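PDB 1XTP: Lmaj004091aaa from Leishmania major, which probably methylates the N-terminal amino group of proteins that begin with an X-Pro-Lys sequence, using S-adenosyl-L-methionine as methyl donor. Local coordinates for residues R13-I17 with H220-L224; G93-D99 with Y116-L122; F194-S200 with F246-Y251. Residue numbers count along the deposited sequence, not the author numbering.

Overall arrangement
Interactions 2 and 3 lie in the same seven-stranded sheet, the Rossmann-like core of the methyltransferase. Interaction 2 is a parallel strand pair; interaction 3 pairs strand 191-198 with 248-253, the one strand that runs against the other six. Their centres are 21 Å apart and their nearest atoms about 7 Å. Interaction 2 reaches the bound S-adenosyl-L-homoselenocysteine, with the L122 side chain about 4 Å from it, whereas E197 of interaction 3 stays about 8 Å away. Interaction 1 joins segment 13-17 to helix 218-228, its centre 31 Å from that of interaction 2 and 16 Å from that of interaction 3. This helix touches interaction 3: Y221 OH lies 2.8 Å from N198 O, a probable hydrogen bond.

Interaction 1: R13-I17 with H220-L224; sequences RNLPI and HYKRL
An irregular segment, R13-I17, in the loop before strand 19-21, packs along one turn of helix 218-228, away from the ligand pocket; R223 supplies most of the helix side of the contact. Residues 220-224 are helical, with L224 N donating to H220 O at 3.1 Å. Residues L15-I17 are extended (phi/psi -71/151, -58/140 and -98/117), but N14 is at -126/51. The backbones stay well apart: CA-CA is 7.5 Å for I17-H220 and 8.4 Å for N14-R223, so side chains bridge the gap, and 277 Å² is buried in all.

R223 points its CB toward the segment and stays extended through chi1 and chi2 (both t), then turns at chi3 (m, -71°). This brings the guanidinium edge-on to the carbonyl of L15: R223 NH1 and R223 NH2 each donate to L15 O at 2.9 Å, a bifurcated acceptor with N-H...O angles of 144° and 147°. N14 (chi1 t, chi2 44°) sets its OD1 over one guanidinium face, 3.5 Å from R223 CZ. On the opposite face I17, in the mt rotamer, lays its CD1 3.7 Å from R223 CZ. I17 CD1 also packs 3.8 Å from H220 CA and makes an off-centre CH-pi contact, 4.3 Å from the H220 ring centroid. H220 has chi1 t, its NE2 hydrogen-bonded to D173; I17 also meets T30 of helix 30-37.

No acidic side chain of either segment meets the guanidinium here: its charge is directed at a neutral main-chain carbonyl, so the bond does not depend on the side chain of L15, while I17 supplies the buried apolar part.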
loop_
_atom_site.group_PDB
_atom_site.type_symbol
_atom_site.label_atom_id
_atom_site.label_comp_id
_atom_site.label_asym_id
_atom_site.label_seq_id
_atom_site.Cartn_x
_atom_site.Cartn_y
_atom_site.Cartn_z
ATOM N N ARG A 13 14.623 -1.093 19.765
ATOM C CA ARG A 13 15.916 -0.625 19.237
ATOM C C ARG A 13 15.789 0.194 17.966
ATOM O O ARG A 13 14.805 0.077 17.249
ATOM C CB ARG A 13 16.918 -1.776 19.049
ATOM C CG ARG A 13 17.580 -2.119 20.383
ATOM C CD ARG A 13 18.664 -3.137 20.304
ATOM N NE ARG A 13 19.906 -2.620 19.745
ATOM C CZ ARG A 13 20.994 -3.364 19.616
ATOM N NH1 ARG A 13 20.972 -4.626 20.012
ATOM N NH2 ARG A 13 22.106 -2.858 19.109
ATOM N N ASN A 14 16.790 1.029 17.708
ATOM C CA ASN A 14 16.785 1.904 16.552
ATOM C C ASN A 14 18.045 1.745 15.692
ATOM O O ASN A 14 18.706 2.724 15.333
ATOM C CB ASN A 14 16.619 3.362 17.005
ATOM C CG ASN A 14 16.159 4.261 15.881
ATOM O OD1 ASN A 14 15.259 3.899 15.121
ATOM N ND2 ASN A 14 16.782 5.428 15.751
ATOM N N LEU A 15 18.377 0.512 15.343
ATOM C CA LEU A 15 19.563 0.271 14.519
ATOM C C LEU A 15 19.351 0.734 13.091
ATOM O O LEU A 15 18.239 0.690 12.590
ATOM C CB LEU A 15 19.877 -1.216 14.495
ATOM C CG LEU A 15 20.474 -1.736 15.789
ATOM C CD1 LEU A 15 20.161 -3.217 15.944
ATOM C CD2 LEU A 15 21.962 -1.443 15.806
ATOM N N PRO A 16 20.424 1.132 12.397
ATOM C CA PRO A 16 20.221 1.420 10.966
ATOM C C PRO A 16 19.670 0.209 10.208
ATOM O O PRO A 16 20.041 -0.920 10.498
ATOM C CB PRO A 16 21.622 1.782 10.457
ATOM C CG PRO A 16 22.405 2.086 11.652
ATOM C CD PRO A 16 21.814 1.330 12.809
ATOM N N ILE A 17 18.740 0.457 9.291
ATOM C CA ILE A 17 18.279 -0.564 8.363
ATOM C C ILE A 17 19.023 -0.379 7.047
ATOM O O ILE A 17 18.916 0.664 6.404
ATOM C CB ILE A 17 16.757 -0.481 8.145
ATOM C CG1 ILE A 17 16.023 -0.706 9.471
ATOM C CG2 ILE A 17 16.306 -1.532 7.138
ATOM C CD1 ILE A 17 14.514 -0.383 9.434
ATOM N N HIS A 220 10.887 -2.570 9.586
ATOM C CA HIS A 220 10.868 -1.265 8.909
ATOM C C HIS A 220 9.441 -0.685 8.924
ATOM O O HIS A 220 9.247 0.453 9.340
ATOM C CB HIS A 220 11.418 -1.433 7.492
ATOM C CG HIS A 220 11.752 -0.157 6.788
ATOM N ND1 HIS A 220 12.562 -0.128 5.673
ATOM C CD2 HIS A 220 11.367 1.125 7.010
ATOM C CE1 HIS A 220 12.672 1.120 5.248
ATOM N NE2 HIS A 220 11.961 1.900 6.046
ATOM N N TYR A 221 8.444 -1.467 8.515
ATOM C CA TYR A 221 7.022 -1.030 8.599
ATOM C C TYR A 221 6.611 -0.551 10.006
ATOM O O TYR A 221 5.934 0.464 10.174
ATOM C CB TYR A 221 6.056 -2.158 8.158
ATOM C CG TYR A 221 6.144 -2.486 6.692
ATOM C CD1 TYR A 221 6.004 -1.480 5.725
ATOM C CD2 TYR A 221 6.407 -3.783 6.255
ATOM C CE1 TYR A 221 6.107 -1.769 4.376
ATOM C CE2 TYR A 221 6.515 -4.083 4.896
ATOM C CZ TYR A 221 6.368 -3.066 3.955
ATOM O OH TYR A 221 6.459 -3.329 2.595
ATOM N N LYS A 222 7.033 -1.310 11.003
ATOM C CA LYS A 222 6.647 -1.069 12.392
ATOM C C LYS A 222 7.316 0.173 12.960
ATOM O O LYS A 222 6.722 0.899 13.778
ATOM C CB LYS A 222 6.948 -2.318 13.228
ATOM C CG LYS A 222 5.891 -3.389 13.010
ATOM C CD LYS A 222 6.333 -4.747 13.438
ATOM C CE LYS A 222 5.117 -5.668 13.574
ATOM N NZ LYS A 222 5.468 -7.087 13.814
ATOM N N ARG A 223 8.551 0.416 12.521
ATOM C CA ARG A 223 9.224 1.675 12.805
ATOM C C ARG A 223 8.357 2.812 12.279
ATOM O O ARG A 223 8.076 3.775 12.998
ATOM C CB ARG A 223 10.608 1.700 12.164
ATOM C CG ARG A 223 11.496 2.837 12.635
ATOM C CD ARG A 223 12.951 2.689 12.148
ATOM N NE ARG A 223 13.658 1.588 12.819
ATOM C CZ ARG A 223 14.963 1.347 12.720
ATOM N NH1 ARG A 223 15.736 2.114 11.969
ATOM N NH2 ARG A 223 15.486 0.327 13.382
ATOM N N LEU A 224 7.881 2.668 11.038
ATOM C CA LEU A 224 7.051 3.702 10.417
ATOM C C LEU A 224 5.686 3.802 11.118
ATOM O O LEU A 224 5.202 4.900 11.330
ATOM C CB LEU A 224 6.897 3.469 8.900
ATOM C CG LEU A 224 8.193 3.375 8.088
ATOM C CD1 LEU A 224 7.958 2.857 6.676
ATOM C CD2 LEU A 224 8.889 4.731 8.050
#

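Interaction 2: G93-D99 with Y116-L122; sequences GTSRALD and YATTDLL
Strands 96-99 and 118-122 lie side by side, axes 4.5 Å apart at closest and 21° from parallel. R96, A97, L98 and D99 pair with T118, T119, D120 and L121, CA-CA 4.5-4.9 Å. Backbone bonds run T118 N to S95 O, A97 N to T118 O and D99 N to D120 O (each 2.9 Å), D120 N to A97 O and L122 N to D99 O (each 2.8 Å), and A117 N to T94 O (3.1 Å) before the strands. Helix 106-115 joins them in a beta-alpha-beta unit, opening the Rossmann-like methyltransferase fold; the L122 side chain is about 4 Å from bound S-adenosyl-L-homoselenocysteine. On the R96/D120 face, extended R96 (chi1-chi3 t) salt-bridges D120 (chi1 m), NH2-OD1 2.9 Å and NE-OD2 3.2 Å, and Y159 OH is hydrogen-bonded to D120 OD2. In apolar contacts, A97 CB sits over the Y116 ring (chi1 m), 4.0 Å from its centroid, and L98 CD1 meets L122 CB at 4.0 Å. A water links G93 O (2.8 Å) to Y116 OH (2.7 Å).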
loop_
_atom_site.group_PDB
_atom_site.type_symbol
_atom_site.label_atom_id
_atom_site.label_comp_id
_atom_site.label_asym_id
_atom_site.label_seq_id
_atom_site.Cartn_x
_atom_site.Cartn_y
_atom_site.Cartn_z
ATOM N N GLY A 93 -16.455 -1.674 11.128
ATOM C CA GLY A 93 -17.672 -1.105 10.555
ATOM C C GLY A 93 -17.847 -1.578 9.120
ATOM O O GLY A 93 -16.923 -2.107 8.536
ATOM N N THR A 94 -19.032 -1.372 8.548
ATOM C CA THR A 94 -19.325 -1.864 7.190
ATOM C C THR A 94 -19.948 -0.798 6.258
ATOM O O THR A 94 -20.524 -1.151 5.232
ATOM C CB THR A 94 -20.279 -3.122 7.239
ATOM O OG1 THR A 94 -21.480 -2.800 7.958
ATOM C CG2 THR A 94 -19.591 -4.320 7.894
ATOM N N SER A 95 -19.823 0.491 6.583
ATOM C CA SER A 95 -20.451 1.529 5.748
ATOM C C SER A 95 -19.588 1.985 4.605
ATOM O O SER A 95 -19.904 1.698 3.446
ATOM C CB SER A 95 -20.871 2.741 6.561
ATOM O OG SER A 95 -21.846 2.334 7.469
ATOM N N ARG A 96 -18.517 2.700 4.915
ATOM C CA ARG A 96 -17.708 3.304 3.877
ATOM C C ARG A 96 -16.256 2.793 3.832
ATOM O O ARG A 96 -15.564 2.729 4.856
ATOM C CB ARG A 96 -17.744 4.824 4.021
ATOM C CG ARG A 96 -17.536 5.527 2.694
ATOM C CD ARG A 96 -17.698 7.004 2.772
ATOM N NE ARG A 96 -17.663 7.539 1.417
ATOM C CZ ARG A 96 -18.733 7.817 0.673
ATOM N NH1 ARG A 96 -19.978 7.696 1.151
ATOM N NH2 ARG A 96 -18.553 8.264 -0.567
ATOM N N ALA A 97 -15.802 2.444 2.631
ATOM C CA ALA A 97 -14.420 2.034 2.393
ATOM C C ALA A 97 -13.719 2.971 1.402
ATOM O O ALA A 97 -14.371 3.690 0.658
ATOM C CB ALA A 97 -14.368 0.605 1.873
ATOM N N LEU A 98 -12.386 2.933 1.425
ATOM C CA LEU A 98 -11.518 3.671 0.508
ATOM C C LEU A 98 -10.410 2.733 0.024
ATOM O O LEU A 98 -9.685 2.125 0.829
ATOM C CB LEU A 98 -10.895 4.896 1.193
ATOM C CG LEU A 98 -9.842 5.695 0.410
ATOM C CD1 LEU A 98 -10.384 6.330 -0.866
ATOM C CD2 LEU A 98 -9.200 6.780 1.307
ATOM N N ASP A 99 -10.287 2.648 -1.296
ATOM C CA ASP A 99 -9.312 1.799 -1.970
ATOM C C ASP A 99 -8.213 2.709 -2.518
ATOM O O ASP A 99 -8.420 3.413 -3.511
ATOM C CB ASP A 99 -10.047 1.065 -3.079
ATOM C CG ASP A 99 -9.239 -0.014 -3.707
ATOM O OD1 ASP A 99 -8.097 -0.258 -3.243
ATOM O OD2 ASP A 99 -9.774 -0.618 -4.673
ATOM N N TYR A 116 -18.943 -3.457 1.959
ATOM C CA TYR A 116 -19.194 -2.072 2.349
ATOM C C TYR A 116 -20.314 -1.449 1.524
ATOM O O TYR A 116 -20.420 -1.675 0.320
ATOM C CB TYR A 116 -17.900 -1.235 2.278
ATOM C CG TYR A 116 -16.884 -1.771 3.251
ATOM C CD1 TYR A 116 -16.029 -2.810 2.881
ATOM C CD2 TYR A 116 -16.817 -1.299 4.552
ATOM C CE1 TYR A 116 -15.141 -3.342 3.746
ATOM C CE2 TYR A 116 -15.909 -1.836 5.453
ATOM C CZ TYR A 116 -15.082 -2.867 5.045
ATOM O OH TYR A 116 -14.187 -3.415 5.919
ATOM N N ALA A 117 -21.164 -0.675 2.205
ATOM C CA ALA A 117 -22.248 0.030 1.566
ATOM C C ALA A 117 -21.761 0.937 0.425
ATOM O O ALA A 117 -22.362 0.972 -0.634
ATOM C CB ALA A 117 -23.035 0.849 2.610
ATOM N N THR A 118 -20.668 1.659 0.648
ATOM C CA THR A 118 -20.087 2.527 -0.377
ATOM C C THR A 118 -18.575 2.420 -0.325
ATOM O O THR A 118 -17.999 2.382 0.753
ATOM C CB THR A 118 -20.470 3.980 -0.131
ATOM O OG1 THR A 118 -21.881 4.064 0.089
ATOM C CG2 THR A 118 -20.063 4.873 -1.320
ATOM N N THR A 119 -17.937 2.350 -1.489
ATOM C CA THR A 119 -16.486 2.358 -1.584
ATOM C C THR A 119 -16.005 3.504 -2.488
ATOM O O THR A 119 -16.479 3.630 -3.602
ATOM C CB THR A 119 -15.984 1.013 -2.132
ATOM O OG1 THR A 119 -16.430 -0.040 -1.274
ATOM C CG2 THR A 119 -14.462 0.974 -2.206
ATOM N N ASP A 120 -15.077 4.326 -1.985
ATOM C CA ASP A 120 -14.392 5.344 -2.780
ATOM C C ASP A 120 -13.043 4.809 -3.275
ATOM O O ASP A 120 -12.466 3.920 -2.659
ATOM C CB ASP A 120 -14.103 6.576 -1.937
ATOM C CG ASP A 120 -15.330 7.264 -1.462
ATOM O OD1 ASP A 120 -16.411 7.111 -2.065
ATOM O OD2 ASP A 120 -15.197 8.026 -0.484
ATOM N N LEU A 121 -12.538 5.387 -4.363
ATOM C CA LEU A 121 -11.283 4.954 -5.014
ATOM C C LEU A 121 -10.304 6.123 -5.104
ATOM O O LEU A 121 -10.715 7.239 -5.411
ATOM C CB LEU A 121 -11.563 4.482 -6.436
ATOM C CG LEU A 121 -12.056 3.044 -6.585
ATOM C CD1 LEU A 121 -13.529 2.954 -6.292
ATOM C CD2 LEU A 121 -11.746 2.519 -7.990
ATOM N N LEU A 122 -9.024 5.858 -4.831
ATOM C CA LEU A 122 -7.979 6.862 -4.914
ATOM C C LEU A 122 -6.872 6.299 -5.815
ATOM O O LEU A 122 -6.288 5.293 -5.484
ATOM C CB LEU A 122 -7.438 7.166 -3.510
ATOM C CG LEU A 122 -6.287 8.194 -3.396
ATOM C CD1 LEU A 122 -6.265 8.820 -2.025
ATOM C CD2 LEU A 122 -4.925 7.576 -3.687
HETATM O O HOH W 1 -14.159 -2.340 8.447
#

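Interaction 3: F194-S200 with F246-Y251; sequences FFKENCS and FPLKMY
The reversed seventh strand of the class I methyltransferase sheet, 248-253, pairs with strand 191-198; segments 194-198 and 248-251 run at 162°, axes 4.7 Å apart at closest. F195-Y251 and E197-K249 are hydrogen-bonded pairs: F195 N to Y251 O (3.0 Å), Y251 N to F195 O (2.8 Å), E197 N to K249 O (3.1 Å) and K249 N to E197 O (2.9 Å). K196-M250 and N198-L248 are non-hydrogen-bonded pairs; C199 N to P247 O (3.0 Å) continues the bonding past the strands. On the K196/M250 face, all-trans K196 reaches a salt bridge with D78, its CD 3.4 Å from M250 CG. Selenomethionine M250 (chi1 m) sets SE at the edge of the F194 ring, 5.0 Å from the centroid, a Met-aromatic contact. Opposite, F195 (t) and Y251 (m) meet rim to rim, CD2-CD1 3.4 Å. Water links N198 OD1, also hydrogen-bonded to W166 NE1, and F246 O, each 2.8 Å away. One antiparallel strand inserted between 191-198 and 232-237, order 3-2-1-4-5-7-6, is the hallmark of this fold.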
loop_
_atom_site.group_PDB
_atom_site.type_symbol
_atom_site.label_atom_id
_atom_site.label_comp_id
_atom_site.label_asym_id
_atom_site.label_seq_id
_atom_site.Cartn_x
_atom_site.Cartn_y
_atom_site.Cartn_z
ATOM N N PHE A 194 -6.526 -1.276 6.436
ATOM C CA PHE A 194 -6.078 -2.579 5.985
ATOM C C PHE A 194 -4.844 -2.408 5.070
ATOM O O PHE A 194 -4.964 -1.986 3.925
ATOM C CB PHE A 194 -7.196 -3.285 5.254
ATOM C CG PHE A 194 -6.809 -4.619 4.683
ATOM C CD1 PHE A 194 -6.634 -5.725 5.508
ATOM C CD2 PHE A 194 -6.665 -4.782 3.310
ATOM C CE1 PHE A 194 -6.309 -6.965 4.967
ATOM C CE2 PHE A 194 -6.343 -6.022 2.769
ATOM C CZ PHE A 194 -6.165 -7.115 3.606
ATOM N N PHE A 195 -3.673 -2.764 5.592
ATOM C CA PHE A 195 -2.408 -2.603 4.877
ATOM C C PHE A 195 -1.875 -3.968 4.471
ATOM O O PHE A 195 -1.585 -4.797 5.324
ATOM C CB PHE A 195 -1.408 -1.863 5.767
ATOM C CG PHE A 195 -0.026 -1.718 5.165
ATOM C CD1 PHE A 195 0.146 -1.356 3.830
ATOM C CD2 PHE A 195 1.103 -1.909 5.957
ATOM C CE1 PHE A 195 1.420 -1.203 3.299
ATOM C CE2 PHE A 195 2.372 -1.761 5.444
ATOM C CZ PHE A 195 2.540 -1.392 4.114
ATOM N N LYS A 196 -1.792 -4.208 3.162
ATOM C CA LYS A 196 -1.325 -5.486 2.619
ATOM C C LYS A 196 -0.177 -5.239 1.659
ATOM O O LYS A 196 -0.331 -4.532 0.676
ATOM C CB LYS A 196 -2.446 -6.225 1.888
ATOM C CG LYS A 196 -2.179 -7.718 1.671
ATOM C CD LYS A 196 -3.485 -8.471 1.376
ATOM C CE LYS A 196 -3.289 -9.976 1.257
ATOM N NZ LYS A 196 -4.523 -10.656 0.783
ATOM N N GLU A 197 0.966 -5.862 1.929
ATOM C CA GLU A 197 2.176 -5.543 1.196
ATOM C C GLU A 197 3.198 -6.674 1.241
ATOM O O GLU A 197 3.207 -7.488 2.182
ATOM C CB GLU A 197 2.822 -4.284 1.791
ATOM C CG GLU A 197 3.800 -3.612 0.850
ATOM C CD GLU A 197 3.249 -3.510 -0.564
ATOM O OE1 GLU A 197 2.387 -2.621 -0.806
ATOM O OE2 GLU A 197 3.694 -4.314 -1.423
ATOM N N ASN A 198 4.068 -6.681 0.229
ATOM C CA ASN A 198 5.250 -7.506 0.210
ATOM C C ASN A 198 6.194 -7.120 1.355
ATOM O O ASN A 198 6.362 -5.944 1.679
ATOM C CB ASN A 198 5.969 -7.396 -1.138
ATOM C CG ASN A 198 5.165 -8.005 -2.296
ATOM O OD1 ASN A 198 4.159 -8.680 -2.097
ATOM N ND2 ASN A 198 5.651 -7.799 -3.511
ATOM N N CYS A 199 6.801 -8.135 1.952
ATOM C CA CYS A 199 7.613 -7.999 3.142
ATOM C C CYS A 199 8.970 -8.667 2.883
ATOM O O CYS A 199 9.010 -9.821 2.454
ATOM C CB CYS A 199 6.875 -8.734 4.256
ATOM S SG CYS A 199 7.044 -8.021 5.822
ATOM N N SER A 200 10.074 -7.955 3.121
ATOM C CA SER A 200 11.415 -8.545 2.964
ATOM C C SER A 200 11.572 -9.744 3.893
ATOM O O SER A 200 11.156 -9.685 5.057
ATOM C CB SER A 200 12.514 -7.515 3.250
ATOM O OG SER A 200 12.586 -6.521 2.234
ATOM N N PHE A 246 7.847 -12.750 -2.768
ATOM C CA PHE A 246 7.959 -12.127 -1.442
ATOM C C PHE A 246 6.746 -12.517 -0.607
ATOM O O PHE A 246 5.628 -12.511 -1.113
ATOM C CB PHE A 246 7.944 -10.611 -1.534
ATOM C CG PHE A 246 9.264 -9.999 -1.856
ATOM C CD1 PHE A 246 10.177 -9.744 -0.850
ATOM C CD2 PHE A 246 9.577 -9.623 -3.163
ATOM C CE1 PHE A 246 11.388 -9.151 -1.139
ATOM C CE2 PHE A 246 10.792 -9.024 -3.462
ATOM C CZ PHE A 246 11.699 -8.784 -2.441
ATOM N N PRO A 247 6.954 -12.853 0.667
ATOM C CA PRO A 247 5.800 -13.012 1.537
ATOM C C PRO A 247 4.886 -11.774 1.504
ATOM O O PRO A 247 5.350 -10.634 1.351
ATOM C CB PRO A 247 6.430 -13.187 2.922
ATOM C CG PRO A 247 7.769 -13.785 2.627
ATOM C CD PRO A 247 8.219 -13.144 1.365
ATOM N N LEU A 248 3.594 -12.013 1.659
ATOM C CA LEU A 248 2.611 -10.953 1.640
ATOM C C LEU A 248 1.971 -10.848 3.021
ATOM O O LEU A 248 1.263 -11.763 3.450
ATOM C CB LEU A 248 1.587 -11.293 0.566
ATOM C CG LEU A 248 0.479 -10.311 0.230
ATOM C CD1 LEU A 248 1.060 -9.025 -0.276
ATOM C CD2 LEU A 248 -0.409 -10.966 -0.822
ATOM N N LYS A 249 2.223 -9.745 3.716
ATOM C CA LYS A 249 1.683 -9.553 5.058
ATOM C C LYS A 249 0.514 -8.545 5.114
ATOM O O LYS A 249 0.524 -7.487 4.486
ATOM C CB LYS A 249 2.790 -9.128 6.040
ATOM C CG LYS A 249 2.543 -9.624 7.455
ATOM C CD LYS A 249 3.681 -9.330 8.429
ATOM C CE LYS A 249 3.264 -9.610 9.876
ATOM N NZ LYS A 249 4.089 -8.860 10.880
HETATM N N MSE A 250 -0.487 -8.896 5.892
HETATM C CA MSE A 250 -1.598 -8.007 6.193
HETATM C C MSE A 250 -1.477 -7.466 7.607
HETATM O O MSE A 250 -1.152 -8.206 8.529
HETATM C CB MSE A 250 -2.897 -8.786 6.088
HETATM C CG MSE A 250 -3.236 -9.188 4.684
HETATM SE SE MSE A 250 -4.630 -10.535 4.633
HETATM C CE MSE A 250 -3.498 -12.130 4.907
ATOM N N TYR A 251 -1.761 -6.175 7.758
ATOM C CA TYR A 251 -1.853 -5.510 9.037
ATOM C C TYR A 251 -3.191 -4.790 9.158
ATOM O O TYR A 251 -3.610 -4.099 8.230
ATOM C CB TYR A 251 -0.777 -4.439 9.170
ATOM C CG TYR A 251 0.645 -4.888 8.967
ATOM C CD1 TYR A 251 1.228 -4.837 7.704
ATOM C CD2 TYR A 251 1.433 -5.302 10.044
ATOM C CE1 TYR A 251 2.534 -5.219 7.504
ATOM C CE2 TYR A 251 2.766 -5.679 9.854
ATOM C CZ TYR A 251 3.299 -5.629 8.580
ATOM O OH TYR A 251 4.595 -5.999 8.354
HETATM O O HOH W 2 4.671 -11.107 -3.319
#